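Local coordinates for protein Ser-thr phosphatase MSPP (Mycobacterium smegmatis, PDB 2JFR) that probably removes phosphate from serine and threonine residues of proteins, as a PPM-family phosphatase with a metal-binding active site, at residues C175-L188 with G222-G234. Numbering follows the deposited sequence.
With MN (manganese (II) ion), chain C.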
loop_
_atom_site.group_PDB
_atom_site.type_symbol
_atom_site.label_atom_id
_atom_site.label_comp_id
_atom_site.label_asym_id
_atom_site.label_seq_id
_atom_site.Cartn_x
_atom_site.Cartn_y
_atom_site.Cartn_z
ATOM N N CYS A 175 -12.461 -4.873 10.559
ATOM C CA CYS A 175 -11.380 -5.156 11.485
ATOM C C CYS A 175 -11.825 -4.772 12.886
ATOM O O CYS A 175 -12.825 -4.091 13.052
ATOM C CB CYS A 175 -10.120 -4.419 11.078
ATOM S SG CYS A 175 -10.224 -2.644 11.047
ATOM N N GLY A 176 -11.024 -5.191 13.842
ATOM C CA GLY A 176 -11.367 -4.917 15.216
ATOM C C GLY A 176 -10.209 -5.280 16.112
ATOM O O GLY A 176 -9.111 -5.614 15.668
ATOM N N PRO A 177 -10.444 -5.162 17.413
ATOM C CA PRO A 177 -9.403 -5.366 18.387
ATOM C C PRO A 177 -8.719 -6.694 18.180
ATOM O O PRO A 177 -9.367 -7.696 17.957
ATOM C CB PRO A 177 -10.175 -5.317 19.726
ATOM C CG PRO A 177 -11.327 -4.391 19.416
ATOM C CD PRO A 177 -11.706 -4.735 18.030
ATOM N N GLY A 178 -7.379 -6.643 18.246
ATOM C CA GLY A 178 -6.517 -7.803 18.081
ATOM C C GLY A 178 -6.115 -8.053 16.664
ATOM O O GLY A 178 -5.175 -8.841 16.450
ATOM N N ASP A 179 -6.764 -7.478 15.703
ATOM C CA ASP A 179 -6.326 -7.614 14.323
ATOM C C ASP A 179 -5.060 -6.825 14.093
ATOM O O ASP A 179 -4.753 -5.845 14.781
ATOM C CB ASP A 179 -7.405 -7.149 13.375
ATOM C CG ASP A 179 -8.642 -7.965 13.298
ATOM O OD1 ASP A 179 -8.607 -9.147 13.668
ATOM O OD2 ASP A 179 -9.638 -7.424 12.824
ATOM N N ARG A 180 -4.332 -7.215 13.064
ATOM C CA ARG A 180 -3.219 -6.500 12.544
ATOM C C ARG A 180 -3.516 -6.160 11.086
ATOM O O ARG A 180 -3.993 -7.023 10.350
ATOM C CB ARG A 180 -1.926 -7.295 12.669
ATOM C CG ARG A 180 -0.739 -6.714 11.959
ATOM C CD ARG A 180 0.522 -7.504 12.257
ATOM N NE ARG A 180 1.001 -7.150 13.596
ATOM C CZ ARG A 180 2.043 -7.708 14.166
ATOM N NH1 ARG A 180 2.720 -8.663 13.543
ATOM N NH2 ARG A 180 2.396 -7.316 15.367
ATOM N N LEU A 181 -3.230 -4.924 10.686
ATOM C CA LEU A 181 -3.311 -4.548 9.285
ATOM C C LEU A 181 -1.894 -4.407 8.751
ATOM O O LEU A 181 -0.999 -3.950 9.453
ATOM C CB LEU A 181 -4.060 -3.228 9.120
ATOM C CG LEU A 181 -5.465 -3.211 9.650
ATOM C CD1 LEU A 181 -6.085 -1.847 9.421
ATOM C CD2 LEU A 181 -6.343 -4.287 8.998
ATOM N N LEU A 182 -1.721 -4.781 7.498
ATOM C CA LEU A 182 -0.460 -4.640 6.781
ATOM C C LEU A 182 -0.727 -3.986 5.479
ATOM O O LEU A 182 -1.536 -4.502 4.685
ATOM C CB LEU A 182 0.174 -6.019 6.572
ATOM C CG LEU A 182 1.395 -6.059 5.578
ATOM C CD1 LEU A 182 2.556 -5.297 6.110
ATOM C CD2 LEU A 182 1.799 -7.522 5.313
ATOM N N ILE A 183 -0.041 -2.893 5.188
ATOM C CA ILE A 183 -0.018 -2.315 3.862
ATOM C C ILE A 183 1.356 -2.643 3.278
ATOM O O ILE A 183 2.365 -2.421 3.958
ATOM C CB ILE A 183 -0.240 -0.811 3.828
ATOM C CG1 ILE A 183 -1.409 -0.362 4.704
ATOM C CG2 ILE A 183 -0.426 -0.363 2.398
ATOM C CD1 ILE A 183 -1.497 1.141 4.842
ATOM N N SER A 184 1.438 -3.135 2.058
ATOM C CA SER A 184 2.720 -3.446 1.468
ATOM C C SER A 184 2.759 -3.002 0.026
ATOM O O SER A 184 1.767 -3.043 -0.677
ATOM C CB SER A 184 2.946 -4.927 1.553
ATOM O OG SER A 184 4.247 -5.289 1.136
ATOM N N SER A 185 3.967 -2.661 -0.440
ATOM C CA SER A 185 4.179 -2.638 -1.873
ATOM C C SER A 185 4.207 -4.080 -2.384
ATOM O O SER A 185 4.368 -5.051 -1.646
ATOM C CB SER A 185 5.407 -1.862 -2.274
ATOM O OG SER A 185 6.577 -2.488 -1.764
ATOM N N ASP A 186 4.102 -4.196 -3.714
ATOM C CA ASP A 186 4.139 -5.494 -4.381
ATOM C C ASP A 186 5.473 -6.189 -4.230
ATOM O O ASP A 186 5.569 -7.382 -4.531
ATOM C CB ASP A 186 3.713 -5.329 -5.826
ATOM C CG ASP A 186 4.568 -4.459 -6.708
ATOM O OD1 ASP A 186 5.525 -3.871 -6.171
ATOM O OD2 ASP A 186 4.263 -4.416 -7.963
ATOM N N GLY A 187 6.539 -5.541 -3.769
ATOM C CA GLY A 187 7.790 -6.232 -3.623
ATOM C C GLY A 187 7.739 -7.374 -2.642
ATOM O O GLY A 187 8.484 -8.340 -2.767
ATOM N N LEU A 188 6.850 -7.308 -1.649
ATOM C CA LEU A 188 6.837 -8.336 -0.611
ATOM C C LEU A 188 6.537 -9.691 -1.166
ATOM O O LEU A 188 7.164 -10.681 -0.787
ATOM C CB LEU A 188 5.783 -7.954 0.442
ATOM C CG LEU A 188 5.595 -8.962 1.555
ATOM C CD1 LEU A 188 6.901 -9.187 2.332
ATOM C CD2 LEU A 188 4.482 -8.497 2.484
ATOM N N GLY A 222 15.015 -10.087 -3.513
ATOM C CA GLY A 222 14.951 -8.637 -3.458
ATOM C C GLY A 222 14.826 -8.019 -4.832
ATOM O O GLY A 222 15.365 -6.933 -5.073
ATOM N N SER A 223 14.041 -8.624 -5.738
ATOM C CA SER A 223 13.938 -8.128 -7.099
ATOM C C SER A 223 13.308 -6.751 -7.180
ATOM O O SER A 223 13.526 -6.062 -8.171
ATOM C CB SER A 223 13.166 -9.095 -7.987
ATOM O OG SER A 223 11.859 -9.297 -7.543
ATOM N N ASP A 224 12.498 -6.387 -6.202
ATOM C CA ASP A 224 11.850 -5.095 -6.154
ATOM C C ASP A 224 12.127 -4.455 -4.807
ATOM O O ASP A 224 12.547 -5.099 -3.864
ATOM C CB ASP A 224 10.345 -5.199 -6.425
ATOM C CG ASP A 224 9.608 -3.939 -6.731
ATOM O OD1 ASP A 224 10.263 -2.865 -6.908
ATOM O OD2 ASP A 224 8.327 -4.019 -6.882
ATOM N N ASN A 225 11.870 -3.160 -4.748
ATOM C CA ASN A 225 11.699 -2.478 -3.482
ATOM C C ASN A 225 10.553 -3.111 -2.690
ATOM O O ASN A 225 9.540 -3.460 -3.300
ATOM C CB ASN A 225 11.320 -1.022 -3.758
ATOM C CG ASN A 225 12.184 -0.264 -4.731
ATOM O OD1 ASN A 225 11.671 0.604 -5.445
ATOM N ND2 ASN A 225 13.476 -0.506 -4.785
ATOM N N THR A 226 10.727 -3.241 -1.389
ATOM C CA THR A 226 9.656 -3.720 -0.511
ATOM C C THR A 226 9.452 -2.735 0.601
ATOM O O THR A 226 10.413 -2.368 1.285
ATOM C CB THR A 226 10.014 -5.133 0.059
ATOM O OG1 THR A 226 10.125 -6.045 -1.028
ATOM C CG2 THR A 226 8.919 -5.623 0.989
ATOM N N THR A 227 8.222 -2.347 0.821
ATOM C CA THR A 227 7.849 -1.399 1.875
ATOM C C THR A 227 6.625 -1.924 2.560
ATOM O O THR A 227 5.678 -2.342 1.902
ATOM C CB THR A 227 7.615 -0.027 1.251
ATOM O OG1 THR A 227 8.811 0.359 0.587
ATOM C CG2 THR A 227 7.257 1.039 2.281
ATOM N N VAL A 228 6.630 -1.877 3.880
ATOM C CA VAL A 228 5.570 -2.423 4.706
ATOM C C VAL A 228 5.225 -1.449 5.828
ATOM O O VAL A 228 6.092 -0.806 6.426
ATOM C CB VAL A 228 5.951 -3.803 5.247
ATOM C CG1 VAL A 228 6.027 -4.825 4.146
ATOM C CG2 VAL A 228 7.250 -3.778 6.055
ATOM N N VAL A 229 3.927 -1.396 6.127
ATOM C CA VAL A 229 3.391 -0.639 7.250
ATOM C C VAL A 229 2.478 -1.600 8.001
ATOM O O VAL A 229 1.544 -2.166 7.424
ATOM C CB VAL A 229 2.610 0.573 6.782
ATOM C CG1 VAL A 229 2.000 1.313 7.978
ATOM C CG2 VAL A 229 3.488 1.502 5.961
ATOM N N VAL A 230 2.762 -1.791 9.305
ATOM C CA VAL A 230 1.997 -2.676 10.169
ATOM C C VAL A 230 1.291 -1.849 11.187
ATOM O O VAL A 230 1.906 -0.970 11.822
ATOM C CB VAL A 230 2.941 -3.730 10.801
ATOM C CG1 VAL A 230 2.300 -4.451 11.967
ATOM C CG2 VAL A 230 3.358 -4.733 9.782
ATOM N N ILE A 231 0.014 -2.137 11.421
ATOM C CA ILE A 231 -0.820 -1.418 12.396
ATOM C C ILE A 231 -1.491 -2.464 13.277
ATOM O O ILE A 231 -2.210 -3.336 12.770
ATOM C CB ILE A 231 -1.895 -0.575 11.688
ATOM C CG1 ILE A 231 -1.331 0.330 10.574
ATOM C CG2 ILE A 231 -2.640 0.243 12.708
ATOM C CD1 ILE A 231 -2.243 0.495 9.437
ATOM N N ASP A 232 -1.273 -2.383 14.591
ATOM C CA ASP A 232 -1.891 -3.258 15.571
ATOM C C ASP A 232 -3.111 -2.570 16.167
ATOM O O ASP A 232 -2.964 -1.470 16.688
ATOM C CB ASP A 232 -0.901 -3.652 16.663
ATOM C CG ASP A 232 -0.049 -4.823 16.237
ATOM O OD1 ASP A 232 -0.481 -5.680 15.457
ATOM O OD2 ASP A 232 1.092 -4.852 16.747
ATOM N N LEU A 233 -4.264 -3.223 16.120
ATOM C CA LEU A 233 -5.514 -2.625 16.534
ATOM C C LEU A 233 -5.914 -3.114 17.949
ATOM O O LEU A 233 -5.676 -4.278 18.308
ATOM C CB LEU A 233 -6.628 -2.971 15.565
ATOM C CG LEU A 233 -6.383 -2.524 14.134
ATOM C CD1 LEU A 233 -7.496 -2.983 13.214
ATOM C CD2 LEU A 233 -6.133 -1.027 14.046
ATOM N N GLY A 234 -6.545 -2.223 18.695
ATOM C CA GLY A 234 -7.104 -2.498 20.008
ATOM C C GLY A 234 -8.623 -2.142 20.075
ATOM O O GLY A 234 -9.130 -2.257 21.233
ATOM O OXT GLY A 234 -9.214 -1.622 19.113
HETATM MN MN MN C . 6.900 -2.461 -6.747
HETATM O O HOH W 1 -2.568 -7.026 16.266
HETATM O O HOH W 2 11.117 -8.018 -3.706
HETATM O O HOH W 3 8.420 -1.168 -7.711
HETATM O O HOH W 4 7.741 -2.004 -4.863
HETATM O O HOH W 5 6.202 -2.600 -8.674
#
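Asp-186 and Asp-224 both bind the manganese ion, and the 2.9 Å between Asp-186 OD1 and Asp-224 OD2 is set by the shared metal, not by a hydrogen bond. Their carboxylate planes are turned 67° to each other; Asp-36 supplies a further ligand, and Asp-186 OD2 goes to a magnesium ion, giving the two-metal centre of PPM phosphatases. Behind the metal, strands 180-184 and 226-233 run antiparallel in one sheet of the PPM beta-sandwich. Their packed middle is apolar: Ile-183 and Val-229 face strand 31-38 of the other sheet, whereas Leu-182 CD1 lies 3.8 Å from Val-230 CG2 on the face covered by helix 206-219. Gly-187 CA is 3.3 Å from Asn-225 O, and a side chain there would run into that oxygen and Thr-226 OG1. Ser-185 OG accepts the N-H of Thr-227 and also bonds Asp-23. In the conformer given, Asp-232 is gripped side-on by Arg-180, NE to OD1 and NH2 to the syn lone pair of OD2. The bend at chi3 (-77°) lays one guanidinium face on Val-230 CG1, and NH1 bonds Ser-203 O. The far end is looser and nearer solvent: in the type II turn Gly-176 to Asp-179, Gly-178, with phi 89°, bonds Leu-233 O through its N, and Pro-177 lies against terminal Gly-234. The cation thus draws together two oxygens that would otherwise repel, probably tying the segments together there.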